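Local coordinates for protein yesU (Bacillus subtilis, PDB 1OQ1) that is of unknown function but has a galectin-like fold of two antiparallel beta sheets, as in the concanavalin-like families, which often bind or cleave carbohydrates, at residues T66-P71 with P160-L165; R121-E126 with M205-A210; L135-G140 with P193-G198; A148-S153 with F174-L179. All coordinates share one frame; numbering follows the deposited sequence.

Interaction 1 (T66-P71 with P160-L165); sequences TWDFSP and PYRMKL
Met163, a selenomethionine, lies across the Trp67 indole: its CB stands over the six-membered ring, 3.6 Å from the centroid, a CH-pi contact made almost along the ring normal. CG of Trp67 sits between its own backbone N and carbonyl carbon (chi1 72°), and the end of the side chain comes nearer to the neighbouring strand than its start. Beyond CB the Met163 chain bends at chi2 and chi3, and SE makes oblique Met-aromatic contacts with both Trp67 and Phe69. Underneath, Trp67 and Met163 form an antiparallel hydrogen-bonded pair, the shorter of its two bonds running from Met163 N to Trp67 O (3.0 Å); Phe69 and Tyr161 repeat the pattern. The other face, carrying Asp68 and Arg162, is polar. These two side chains run side by side, and Arg162 NE reaches Asp68 OD1 at 2.9 Å in a salt bridge whose hydrogen bond is weak, bent to 130°. A water joins Asp68 OD2 to Arg162 NH2. Strand 63-73 lies between 161-168 and 209-222 in one sheet of the sandwich; Trp67 and Phe69 face the other sheet, where they touch Leu80 and Cys78 of strand 76-86 and meet Tyr119.

Interaction 2 (R121-E126 with M205-A210); sequences RRKYAE and MAPMKA
A surface contact of side chains with side chains and backbone joins Lys123 and Tyr124, just past strand 112-122, to Met205, Ala206 and Pro207, where the chain passes from strand 199-205 toward strand 209-222. Lys123 and Met205 carry most of it. With CG anti to the backbone N (chi1 169°) and a bend at chi2, the lysine chain crosses the selenomethionine Met205 at about a right angle, CG of Lys123 resting 4.0 Å from Met205 SE. The outer part is extended, and Lys123 NZ donates to Ala206 O at 2.8 Å, approaching 27° out of the carbonyl plane. Pro207 follows a cis peptide bond, and its CD lies 3.7 Å from the same Lys123 NZ, so the ammonium meets the carbonyl beside the proline ring. Tyr124 takes the far end of Met205: CE lies 3.6 Å from Tyr124 OH and 4.1 Å from Tyr124 CE2, coming in obliquely to the ring. Tyr124 also holds the N-cap position of helix 125-128, while one face of its ring is covered over the centre by CG of its neighbour Lys123. A bound acetic acid, probably from the crystallisation liquor, lies near the Met205 side chain. Ala206 O thus offers the lysine a neutral acceptor, and the charge has a second, weak and distant partner in Glu48; methylenes, selenium and methyl add apolar contact, giving a mixed interface in which the bond to Ala206 O helps hold the lysine tip.

Interaction 3 (L135-G140 with P193-G198); sequences LRKSRG and PVLTKG
Lys137 and Leu195 cross at a slant, the long lysine chain passing the leucine so that CE of Lys137 comes 3.9 Å from CG of Leu195. Lys137 starts with CG anti to its backbone N (chi1 -177°) and stays extended through every later torsion, so the side chain spans the distance from strand 132-138 to the loop at 193-198 as a nearly straight rod. Its tip ends on the backbone: NZ donates to Pro193 O at 2.8 Å. The approach is from above the peptide group, with NZ 58° out of the carbonyl plane and a C=O...N angle of 120°. Leu195 points back at the strand. Its CG lies against the lysine methylene, and its CD1 reaches Ser138 O at 3.9 Å, so the isobutyl group spans two successive residues of the strand.

The ammonium has more partners than Pro193. Asp186 forms a salt bridge with NZ and Tyr191 O accepts another hydrogen bond from it, which gathers acceptors from the stretch after strand 179-185 round one buried lysine. The nearby carboxylate would be expected to favour the charged form of Lys137. Its aliphatic part meanwhile passes Trp184 and Leu115, keeping the methylenes in apolar company. Topologically, a strand of the seven-stranded sheet reaches to the long connection between strand 179-185 of the other sheet and strand 199-205 of its own: a lysine tethering the loop that passes between the sheets at one end of the two-sheet beta sandwich of this galectin-like fold.

Interaction 4 (A148-S153 with F174-L179); sequences ADPLPS and FSINGL
CG1 of Ile176 lies anti to its carbonyl carbon (chi1 -65°) and CD1 continues the chain outward (chi2 173°), which delivers that methyl to the loop at 148-153. There it meets Pro150 CD at 4.0 Å and, from another direction, Leu151 CG at 4.2 Å. The isoleucine crosses Leu151 at about a right angle but takes the proline ring more obliquely. Asp149 OD1 also comes within 4.1 Å of Ile176 CD1. That oxygen is already engaged: it accepts from Leu151 N at 2.9 Å, met from above the carboxylate plane, and so closes an Asx turn around Pro150, with Pro150 and Leu151 both against Ile176. On the opposing side, Ile176 to Leu179 form a type I' turn, the tight connection of a beta hairpin between strands 171-176 and 179-185. Gly178 in this turn has a backbone conformation suited to glycine. Leu179, the last residue of the turn, adds a looser touch through CD2, 4.5 Å from Pro150 CB. The loop itself leaves strand 142-148, at the edge of the seven-stranded sheet, so the contact joins the two sheets of the sandwich at their margin. Asp149 OD2 forms a salt bridge with Arg122 NH2, Leu151 O accepts a hydrogen bond from it, and Ile176 also packs on Met163.

In the fold
Interaction 1 is the one regular strand pairing of the four, with the widest buried area; its backbone ladder lies inside one sheet and its aromatic face looks to the other. Interaction 4 lies beside it, centres about 9 Å apart: strands 161-168 and 171-176 are neighbours, and Met163 packs on Ile176. It is buried and apolar across its segments. Interactions 2 and 3 each end on a lysine donating to a loop carbonyl, yet interaction 2 is at the surface, while the lysine of interaction 3 is buried and salt-bridged. Arg122 ties 121-126 to 148-153, and Ala210 packs against Phe69, whereas interaction 3 touches none of the others.

Interaction 1 (T66-P71 with P160-L165)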
loop_
_atom_site.group_PDB
_atom_site.type_symbol
_atom_site.label_atom_id
_atom_site.label_comp_id
_atom_site.label_asym_id
_atom_site.label_seq_id
_atom_site.Cartn_x
_atom_site.Cartn_y
_atom_site.Cartn_z
ATOM N N THR A 66 -9.897 -0.286 0.893
ATOM C CA THR A 66 -10.091 -1.720 0.746
ATOM C C THR A 66 -9.708 -2.224 -0.642
ATOM O O THR A 66 -9.771 -1.486 -1.634
ATOM C CB THR A 66 -11.565 -2.112 1.008
ATOM O OG1 THR A 66 -12.424 -1.353 0.145
ATOM C CG2 THR A 66 -11.940 -1.847 2.463
ATOM N N TRP A 67 -9.296 -3.484 -0.698
ATOM C CA TRP A 67 -8.940 -4.120 -1.956
ATOM C C TRP A 67 -8.807 -5.626 -1.765
ATOM O O TRP A 67 -8.596 -6.102 -0.646
ATOM C CB TRP A 67 -7.636 -3.523 -2.527
ATOM C CG TRP A 67 -6.347 -3.890 -1.817
ATOM C CD1 TRP A 67 -5.435 -4.836 -2.203
ATOM C CD2 TRP A 67 -5.806 -3.271 -0.639
ATOM N NE1 TRP A 67 -4.356 -4.838 -1.342
ATOM C CE2 TRP A 67 -4.561 -3.887 -0.374
ATOM C CE3 TRP A 67 -6.253 -2.254 0.217
ATOM C CZ2 TRP A 67 -3.755 -3.518 0.714
ATOM C CZ3 TRP A 67 -5.451 -1.886 1.301
ATOM C CH2 TRP A 67 -4.216 -2.519 1.536
ATOM N N ASP A 68 -8.986 -6.368 -2.857
ATOM C CA ASP A 68 -8.851 -7.821 -2.849
ATOM C C ASP A 68 -7.422 -8.123 -3.289
ATOM O O ASP A 68 -6.940 -7.548 -4.264
ATOM C CB ASP A 68 -9.845 -8.454 -3.821
ATOM C CG ASP A 68 -11.220 -8.656 -3.205
ATOM O OD1 ASP A 68 -11.527 -8.010 -2.184
ATOM O OD2 ASP A 68 -12.000 -9.464 -3.750
ATOM N N PHE A 69 -6.758 -9.023 -2.567
ATOM C CA PHE A 69 -5.365 -9.385 -2.833
ATOM C C PHE A 69 -5.159 -10.891 -2.960
ATOM O O PHE A 69 -5.651 -11.659 -2.135
ATOM C CB PHE A 69 -4.485 -8.866 -1.689
ATOM C CG PHE A 69 -3.049 -9.312 -1.764
ATOM C CD1 PHE A 69 -2.185 -8.772 -2.713
ATOM C CD2 PHE A 69 -2.557 -10.257 -0.868
ATOM C CE1 PHE A 69 -0.850 -9.168 -2.764
ATOM C CE2 PHE A 69 -1.222 -10.661 -0.910
ATOM C CZ PHE A 69 -0.367 -10.114 -1.861
ATOM N N SER A 70 -4.415 -11.304 -3.982
ATOM C CA SER A 70 -4.125 -12.721 -4.205
ATOM C C SER A 70 -2.634 -12.930 -4.474
ATOM O O SER A 70 -2.120 -12.492 -5.504
ATOM C CB SER A 70 -4.905 -13.249 -5.410
ATOM O OG SER A 70 -6.293 -13.051 -5.260
ATOM N N PRO A 71 -1.915 -13.580 -3.541
ATOM C CA PRO A 71 -0.482 -13.823 -3.747
ATOM C C PRO A 71 -0.377 -15.029 -4.678
ATOM O O PRO A 71 -0.841 -16.117 -4.342
ATOM C CB PRO A 71 0.019 -14.113 -2.337
ATOM C CG PRO A 71 -1.146 -14.826 -1.722
ATOM C CD PRO A 71 -2.339 -14.018 -2.199
ATOM N N PRO A 160 -9.333 -14.645 -3.178
ATOM C CA PRO A 160 -8.565 -13.515 -2.642
ATOM C C PRO A 160 -8.791 -13.232 -1.156
ATOM O O PRO A 160 -9.706 -13.770 -0.531
ATOM C CB PRO A 160 -9.029 -12.354 -3.510
ATOM C CG PRO A 160 -10.483 -12.669 -3.684
ATOM C CD PRO A 160 -10.483 -14.164 -3.968
ATOM N N TYR A 161 -7.944 -12.367 -0.606
ATOM C CA TYR A 161 -8.037 -11.958 0.791
ATOM C C TYR A 161 -8.558 -10.517 0.833
ATOM O O TYR A 161 -8.203 -9.701 -0.016
ATOM C CB TYR A 161 -6.657 -12.072 1.450
ATOM C CG TYR A 161 -6.192 -13.506 1.581
ATOM C CD1 TYR A 161 -6.490 -14.253 2.720
ATOM C CD2 TYR A 161 -5.533 -14.143 0.527
ATOM C CE1 TYR A 161 -6.148 -15.605 2.810
ATOM C CE2 TYR A 161 -5.186 -15.502 0.606
ATOM C CZ TYR A 161 -5.504 -16.223 1.747
ATOM O OH TYR A 161 -5.230 -17.573 1.815
ATOM N N ARG A 162 -9.416 -10.220 1.810
ATOM C CA ARG A 162 -10.012 -8.888 1.956
ATOM C C ARG A 162 -9.158 -7.983 2.841
ATOM O O ARG A 162 -9.083 -8.173 4.053
ATOM C CB ARG A 162 -11.426 -9.017 2.537
ATOM C CG ARG A 162 -12.491 -9.448 1.521
ATOM C CD ARG A 162 -12.847 -8.282 0.603
ATOM N NE ARG A 162 -13.777 -8.629 -0.471
ATOM C CZ ARG A 162 -15.081 -8.853 -0.318
ATOM N NH1 ARG A 162 -15.644 -8.777 0.881
ATOM N NH2 ARG A 162 -15.827 -9.138 -1.379
HETATM N N MSE A 163 -8.505 -7.011 2.214
HETATM C CA MSE A 163 -7.620 -6.080 2.915
HETATM C C MSE A 163 -8.366 -4.793 3.251
HETATM O O MSE A 163 -9.093 -4.266 2.416
HETATM C CB MSE A 163 -6.427 -5.759 2.018
HETATM C CG MSE A 163 -5.987 -6.934 1.165
HETATM SE SE MSE A 163 -5.195 -8.383 2.170
HETATM C CE MSE A 163 -6.713 -9.286 2.893
ATOM N N LYS A 164 -8.179 -4.285 4.468
ATOM C CA LYS A 164 -8.852 -3.054 4.886
ATOM C C LYS A 164 -7.926 -2.201 5.739
ATOM O O LYS A 164 -7.364 -2.670 6.726
ATOM C CB LYS A 164 -10.131 -3.372 5.673
ATOM C CG LYS A 164 -10.903 -2.119 6.100
ATOM C CD LYS A 164 -12.205 -2.441 6.831
ATOM C CE LYS A 164 -13.246 -3.037 5.896
ATOM N NZ LYS A 164 -14.549 -3.283 6.590
ATOM N N LEU A 165 -7.783 -0.942 5.344
ATOM C CA LEU A 165 -6.912 0.003 6.021
ATOM C C LEU A 165 -7.664 1.266 6.427
ATOM O O LEU A 165 -8.363 1.857 5.607
ATOM C CB LEU A 165 -5.767 0.387 5.079
ATOM C CG LEU A 165 -4.750 1.404 5.599
ATOM C CD1 LEU A 165 -3.854 0.736 6.627
ATOM C CD2 LEU A 165 -3.916 1.936 4.443
HETATM O O HOH W 1 -14.246 -8.113 -3.931
#

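Interaction 2 (R121-E126 with M205-A210)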
loop_
_atom_site.group_PDB
_atom_site.type_symbol
_atom_site.label_atom_id
_atom_site.label_comp_id
_atom_site.label_asym_id
_atom_site.label_seq_id
_atom_site.Cartn_x
_atom_site.Cartn_y
_atom_site.Cartn_z
ATOM N N ARG A 121 5.556 -10.185 3.317
ATOM C CA ARG A 121 6.978 -9.873 3.255
ATOM C C ARG A 121 7.698 -11.207 3.140
ATOM O O ARG A 121 8.039 -11.820 4.152
ATOM C CB ARG A 121 7.406 -9.144 4.529
ATOM C CG ARG A 121 6.538 -7.939 4.855
ATOM C CD ARG A 121 6.955 -7.281 6.163
ATOM N NE ARG A 121 8.296 -6.708 6.089
ATOM C CZ ARG A 121 9.364 -7.187 6.720
ATOM N NH1 ARG A 121 9.271 -8.267 7.490
ATOM N NH2 ARG A 121 10.532 -6.576 6.584
ATOM N N ARG A 122 7.915 -11.656 1.906
ATOM C CA ARG A 122 8.548 -12.947 1.668
ATOM C C ARG A 122 9.676 -12.890 0.631
ATOM O O ARG A 122 9.915 -13.864 -0.079
ATOM C CB ARG A 122 7.488 -13.953 1.193
ATOM C CG ARG A 122 6.147 -13.876 1.931
ATOM C CD ARG A 122 6.252 -14.303 3.395
ATOM N NE ARG A 122 5.052 -13.912 4.136
ATOM C CZ ARG A 122 3.903 -14.581 4.125
ATOM N NH1 ARG A 122 3.781 -15.699 3.419
ATOM N NH2 ARG A 122 2.860 -14.110 4.801
ATOM N N LYS A 123 10.367 -11.760 0.548
ATOM C CA LYS A 123 11.455 -11.599 -0.412
ATOM C C LYS A 123 12.749 -12.268 0.053
ATOM O O LYS A 123 13.419 -12.939 -0.732
ATOM C CB LYS A 123 11.707 -10.106 -0.668
ATOM C CG LYS A 123 12.983 -9.779 -1.447
ATOM C CD LYS A 123 12.956 -10.328 -2.872
ATOM C CE LYS A 123 14.242 -9.962 -3.607
ATOM N NZ LYS A 123 14.240 -10.413 -5.026
ATOM N N TYR A 124 13.087 -12.091 1.328
ATOM C CA TYR A 124 14.317 -12.656 1.886
ATOM C C TYR A 124 14.062 -13.742 2.929
ATOM O O TYR A 124 13.001 -13.782 3.550
ATOM C CB TYR A 124 15.158 -11.535 2.503
ATOM C CG TYR A 124 15.524 -10.441 1.524
ATOM C CD1 TYR A 124 16.405 -10.689 0.469
ATOM C CD2 TYR A 124 14.982 -9.159 1.644
ATOM C CE1 TYR A 124 16.738 -9.685 -0.447
ATOM C CE2 TYR A 124 15.307 -8.149 0.734
ATOM C CZ TYR A 124 16.185 -8.421 -0.307
ATOM O OH TYR A 124 16.510 -7.423 -1.199
ATOM N N ALA A 125 15.048 -14.613 3.127
ATOM C CA ALA A 125 14.929 -15.702 4.091
ATOM C C ALA A 125 14.545 -15.208 5.481
ATOM O O ALA A 125 13.680 -15.790 6.139
ATOM C CB ALA A 125 16.235 -16.482 4.163
ATOM N N GLU A 126 15.191 -14.139 5.936
ATOM C CA GLU A 126 14.889 -13.597 7.256
ATOM C C GLU A 126 13.421 -13.209 7.375
ATOM O O GLU A 126 12.811 -13.374 8.430
ATOM C CB GLU A 126 15.756 -12.375 7.552
ATOM C CG GLU A 126 17.172 -12.706 7.966
ATOM C CD GLU A 126 17.948 -11.476 8.394
ATOM O OE1 GLU A 126 18.255 -10.632 7.528
ATOM O OE2 GLU A 126 18.243 -11.349 9.601
HETATM N N MSE A 205 8.213 -6.002 -4.647
HETATM C CA MSE A 205 9.630 -6.277 -4.802
HETATM C C MSE A 205 9.631 -7.498 -5.707
HETATM O O MSE A 205 8.926 -8.471 -5.433
HETATM C CB MSE A 205 10.287 -6.628 -3.467
HETATM C CG MSE A 205 10.573 -5.441 -2.571
HETATM SE SE MSE A 205 11.735 -5.942 -1.106
HETATM C CE MSE A 205 13.450 -5.764 -2.003
ATOM N N ALA A 206 10.383 -7.434 -6.800
ATOM C CA ALA A 206 10.460 -8.556 -7.727
ATOM C C ALA A 206 11.057 -9.734 -6.970
ATOM O O ALA A 206 11.827 -9.536 -6.029
ATOM C CB ALA A 206 11.341 -8.192 -8.911
ATOM N N PRO A 207 10.754 -10.975 -7.394
ATOM C CA PRO A 207 9.905 -11.380 -8.520
ATOM C C PRO A 207 8.443 -11.667 -8.169
ATOM O O PRO A 207 7.817 -12.567 -8.741
ATOM C CB PRO A 207 10.611 -12.620 -9.030
ATOM C CG PRO A 207 10.993 -13.283 -7.754
ATOM C CD PRO A 207 11.521 -12.131 -6.895
HETATM N N MSE A 208 7.904 -10.894 -7.236
HETATM C CA MSE A 208 6.522 -11.046 -6.797
HETATM C C MSE A 208 5.512 -11.090 -7.941
HETATM O O MSE A 208 5.628 -10.353 -8.919
HETATM C CB MSE A 208 6.160 -9.880 -5.872
HETATM C CG MSE A 208 4.766 -9.941 -5.256
HETATM SE SE MSE A 208 4.702 -11.190 -3.797
HETATM C CE MSE A 208 2.900 -11.883 -4.032
ATOM N N LYS A 209 4.529 -11.975 -7.819
ATOM C CA LYS A 209 3.444 -12.053 -8.788
ATOM C C LYS A 209 2.179 -12.059 -7.937
ATOM O O LYS A 209 2.010 -12.923 -7.078
ATOM C CB LYS A 209 3.538 -13.316 -9.643
ATOM C CG LYS A 209 4.667 -13.258 -10.660
ATOM C CD LYS A 209 4.501 -14.296 -11.754
ATOM C CE LYS A 209 5.583 -14.135 -12.812
ATOM N NZ LYS A 209 5.409 -15.111 -13.926
ATOM N N ALA A 210 1.312 -11.076 -8.160
ATOM C CA ALA A 210 0.076 -10.963 -7.388
ATOM C C ALA A 210 -1.075 -10.416 -8.220
ATOM O O ALA A 210 -0.867 -9.796 -9.262
ATOM C CB ALA A 210 0.306 -10.063 -6.174
#

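Interaction 3 (L135-G140 with P193-G198)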
loop_
_atom_site.group_PDB
_atom_site.type_symbol
_atom_site.label_atom_id
_atom_site.label_comp_id
_atom_site.label_asym_id
_atom_site.label_seq_id
_atom_site.Cartn_x
_atom_site.Cartn_y
_atom_site.Cartn_z
ATOM N N LEU A 135 4.501 -1.343 9.461
ATOM C CA LEU A 135 4.052 0.004 9.094
ATOM C C LEU A 135 5.183 0.991 9.361
ATOM O O LEU A 135 5.702 1.059 10.474
ATOM C CB LEU A 135 2.835 0.435 9.919
ATOM C CG LEU A 135 2.405 1.894 9.676
ATOM C CD1 LEU A 135 1.780 2.024 8.287
ATOM C CD2 LEU A 135 1.406 2.336 10.746
ATOM N N ARG A 136 5.572 1.749 8.341
ATOM C CA ARG A 136 6.630 2.742 8.503
ATOM C C ARG A 136 6.143 4.115 8.073
ATOM O O ARG A 136 5.180 4.229 7.312
ATOM C CB ARG A 136 7.870 2.360 7.687
ATOM C CG ARG A 136 8.667 1.199 8.281
ATOM C CD ARG A 136 9.987 0.997 7.548
ATOM N NE ARG A 136 10.687 -0.211 7.986
ATOM C CZ ARG A 136 11.502 -0.287 9.034
ATOM N NH1 ARG A 136 11.751 0.782 9.782
ATOM N NH2 ARG A 136 12.067 -1.447 9.346
ATOM N N LYS A 137 6.810 5.149 8.577
ATOM C CA LYS A 137 6.473 6.529 8.244
ATOM C C LYS A 137 7.722 7.226 7.715
ATOM O O LYS A 137 8.777 7.206 8.360
ATOM C CB LYS A 137 5.958 7.275 9.476
ATOM C CG LYS A 137 5.515 8.705 9.184
ATOM C CD LYS A 137 5.212 9.474 10.461
ATOM C CE LYS A 137 4.641 10.857 10.157
ATOM N NZ LYS A 137 4.426 11.645 11.405
ATOM N N SER A 138 7.602 7.831 6.538
ATOM C CA SER A 138 8.717 8.548 5.919
ATOM C C SER A 138 8.250 9.970 5.595
ATOM O O SER A 138 7.051 10.236 5.647
ATOM C CB SER A 138 9.155 7.825 4.641
ATOM O OG SER A 138 9.732 6.569 4.945
ATOM N N ARG A 139 9.162 10.891 5.272
ATOM C CA ARG A 139 10.606 10.662 5.188
ATOM C C ARG A 139 11.198 10.207 6.516
ATOM O O ARG A 139 10.850 10.737 7.567
ATOM C CB ARG A 139 11.302 11.957 4.737
ATOM C CG ARG A 139 12.775 11.800 4.368
ATOM C CD ARG A 139 13.364 13.111 3.839
ATOM N NE ARG A 139 14.605 12.898 3.089
ATOM C CZ ARG A 139 15.783 12.610 3.635
ATOM N NH1 ARG A 139 16.848 12.431 2.860
ATOM N NH2 ARG A 139 15.905 12.514 4.956
ATOM N N GLY A 140 12.086 9.217 6.470
ATOM C CA GLY A 140 12.698 8.752 7.700
ATOM C C GLY A 140 12.750 7.253 7.920
ATOM O O GLY A 140 13.491 6.803 8.786
ATOM N N PRO A 193 5.174 15.874 12.087
ATOM C CA PRO A 193 3.731 16.113 12.035
ATOM C C PRO A 193 2.955 14.942 11.434
ATOM O O PRO A 193 3.467 14.193 10.604
ATOM C CB PRO A 193 3.623 17.367 11.175
ATOM C CG PRO A 193 4.891 18.099 11.498
ATOM C CD PRO A 193 5.912 16.991 11.473
ATOM N N VAL A 194 1.713 14.798 11.868
ATOM C CA VAL A 194 0.851 13.739 11.369
ATOM C C VAL A 194 0.594 13.968 9.879
ATOM O O VAL A 194 0.363 15.107 9.451
ATOM C CB VAL A 194 -0.501 13.741 12.133
ATOM C CG1 VAL A 194 -1.501 12.850 11.432
ATOM C CG2 VAL A 194 -0.291 13.266 13.573
ATOM N N LEU A 195 0.651 12.899 9.088
ATOM C CA LEU A 195 0.389 13.005 7.656
ATOM C C LEU A 195 -1.124 12.972 7.464
ATOM O O LEU A 195 -1.838 12.330 8.231
ATOM C CB LEU A 195 1.060 11.861 6.893
ATOM C CG LEU A 195 2.587 11.846 7.035
ATOM C CD1 LEU A 195 3.179 10.775 6.126
ATOM C CD2 LEU A 195 3.144 13.222 6.677
ATOM N N THR A 196 -1.614 13.660 6.442
ATOM C CA THR A 196 -3.051 13.725 6.226
ATOM C C THR A 196 -3.526 13.148 4.899
ATOM O O THR A 196 -3.821 11.956 4.807
ATOM C CB THR A 196 -3.545 15.187 6.370
ATOM O OG1 THR A 196 -2.864 16.028 5.426
ATOM C CG2 THR A 196 -3.264 15.703 7.784
ATOM N N LYS A 197 -3.599 13.996 3.877
ATOM C CA LYS A 197 -4.057 13.590 2.550
ATOM C C LYS A 197 -2.897 13.156 1.662
ATOM O O LYS A 197 -1.733 13.348 2.012
ATOM C CB LYS A 197 -4.789 14.755 1.881
ATOM C CG LYS A 197 -3.905 15.973 1.678
ATOM C CD LYS A 197 -4.662 17.133 1.053
ATOM C CE LYS A 197 -3.753 18.342 0.892
ATOM N NZ LYS A 197 -4.477 19.515 0.328
ATOM N N GLY A 198 -3.213 12.576 0.508
ATOM C CA GLY A 198 -2.159 12.146 -0.397
ATOM C C GLY A 198 -2.526 11.018 -1.341
ATOM O O GLY A 198 -3.665 10.551 -1.366
#

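Interaction 4 (A148-S153 with F174-L179)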
loop_
_atom_site.group_PDB
_atom_site.type_symbol
_atom_site.label_atom_id
_atom_site.label_comp_id
_atom_site.label_asym_id
_atom_site.label_seq_id
_atom_site.Cartn_x
_atom_site.Cartn_y
_atom_site.Cartn_z
ATOM N N ALA A 148 1.779 -9.865 13.278
ATOM C CA ALA A 148 1.969 -11.114 12.547
ATOM C C ALA A 148 1.125 -11.104 11.270
ATOM O O ALA A 148 0.049 -10.509 11.238
ATOM C CB ALA A 148 1.580 -12.307 13.431
ATOM N N ASP A 149 1.617 -11.774 10.229
ATOM C CA ASP A 149 0.936 -11.844 8.931
ATOM C C ASP A 149 0.284 -13.219 8.725
ATOM O O ASP A 149 0.983 -14.225 8.597
ATOM C CB ASP A 149 1.966 -11.584 7.818
ATOM C CG ASP A 149 1.348 -11.510 6.430
ATOM O OD1 ASP A 149 0.121 -11.703 6.292
ATOM O OD2 ASP A 149 2.105 -11.262 5.466
ATOM N N PRO A 150 -1.061 -13.276 8.665
ATOM C CA PRO A 150 -1.793 -14.535 8.472
ATOM C C PRO A 150 -1.781 -15.072 7.037
ATOM O O PRO A 150 -2.197 -16.200 6.789
ATOM C CB PRO A 150 -3.203 -14.181 8.928
ATOM C CG PRO A 150 -3.340 -12.776 8.426
ATOM C CD PRO A 150 -2.004 -12.149 8.818
ATOM N N LEU A 151 -1.320 -14.257 6.096
ATOM C CA LEU A 151 -1.275 -14.682 4.702
ATOM C C LEU A 151 -0.350 -15.881 4.539
ATOM O O LEU A 151 0.783 -15.876 5.021
ATOM C CB LEU A 151 -0.790 -13.540 3.815
ATOM C CG LEU A 151 -1.723 -12.342 3.655
ATOM C CD1 LEU A 151 -0.976 -11.231 2.933
ATOM C CD2 LEU A 151 -2.972 -12.746 2.877
ATOM N N PRO A 152 -0.825 -16.926 3.855
ATOM C CA PRO A 152 -0.002 -18.117 3.650
ATOM C C PRO A 152 0.862 -17.947 2.415
ATOM O O PRO A 152 0.820 -16.907 1.759
ATOM C CB PRO A 152 -1.042 -19.205 3.444
ATOM C CG PRO A 152 -2.066 -18.481 2.596
ATOM C CD PRO A 152 -2.188 -17.129 3.320
ATOM N N SER A 153 1.655 -18.972 2.121
ATOM C CA SER A 153 2.468 -18.981 0.916
ATOM C C SER A 153 1.438 -19.299 -0.172
ATOM O O SER A 153 0.351 -19.805 0.129
ATOM C CB SER A 153 3.535 -20.073 1.012
ATOM O OG SER A 153 3.058 -21.181 1.753
ATOM N N PHE A 174 -5.092 -1.763 10.438
ATOM C CA PHE A 174 -5.014 -2.678 9.309
ATOM C C PHE A 174 -5.571 -4.051 9.671
ATOM O O PHE A 174 -5.249 -4.599 10.722
ATOM C CB PHE A 174 -3.541 -2.800 8.889
ATOM C CG PHE A 174 -3.299 -3.701 7.712
ATOM C CD1 PHE A 174 -3.980 -3.515 6.516
ATOM C CD2 PHE A 174 -2.327 -4.696 7.783
ATOM C CE1 PHE A 174 -3.690 -4.307 5.401
ATOM C CE2 PHE A 174 -2.029 -5.494 6.674
ATOM C CZ PHE A 174 -2.710 -5.296 5.485
ATOM N N SER A 175 -6.403 -4.600 8.792
ATOM C CA SER A 175 -6.983 -5.918 9.016
ATOM C C SER A 175 -6.994 -6.723 7.725
ATOM O O SER A 175 -6.953 -6.158 6.633
ATOM C CB SER A 175 -8.413 -5.795 9.559
ATOM O OG SER A 175 -9.286 -5.222 8.600
ATOM N N ILE A 176 -7.025 -8.045 7.870
ATOM C CA ILE A 176 -7.069 -8.969 6.740
ATOM C C ILE A 176 -8.189 -9.960 7.041
ATOM O O ILE A 176 -8.172 -10.632 8.075
ATOM C CB ILE A 176 -5.733 -9.735 6.580
ATOM C CG1 ILE A 176 -4.613 -8.751 6.224
ATOM C CG2 ILE A 176 -5.874 -10.810 5.505
ATOM C CD1 ILE A 176 -3.221 -9.374 6.200
ATOM N N ASN A 177 -9.153 -10.052 6.133
ATOM C CA ASN A 177 -10.303 -10.929 6.314
ATOM C C ASN A 177 -10.971 -10.615 7.655
ATOM O O ASN A 177 -11.490 -11.502 8.327
ATOM C CB ASN A 177 -9.880 -12.407 6.236
ATOM C CG ASN A 177 -9.676 -12.879 4.799
ATOM O OD1 ASN A 177 -9.618 -12.066 3.878
ATOM N ND2 ASN A 177 -9.566 -14.188 4.605
ATOM N N GLY A 178 -10.938 -9.336 8.031
ATOM C CA GLY A 178 -11.556 -8.897 9.274
ATOM C C GLY A 178 -10.727 -9.059 10.537
ATOM O O GLY A 178 -11.116 -8.569 11.598
ATOM N N LEU A 179 -9.595 -9.748 10.437
ATOM C CA LEU A 179 -8.730 -9.958 11.596
ATOM C C LEU A 179 -7.794 -8.771 11.772
ATOM O O LEU A 179 -7.035 -8.437 10.865
ATOM C CB LEU A 179 -7.897 -11.231 11.416
ATOM C CG LEU A 179 -6.910 -11.563 12.545
ATOM C CD1 LEU A 179 -7.683 -11.996 13.786
ATOM C CD2 LEU A 179 -5.946 -12.667 12.102
#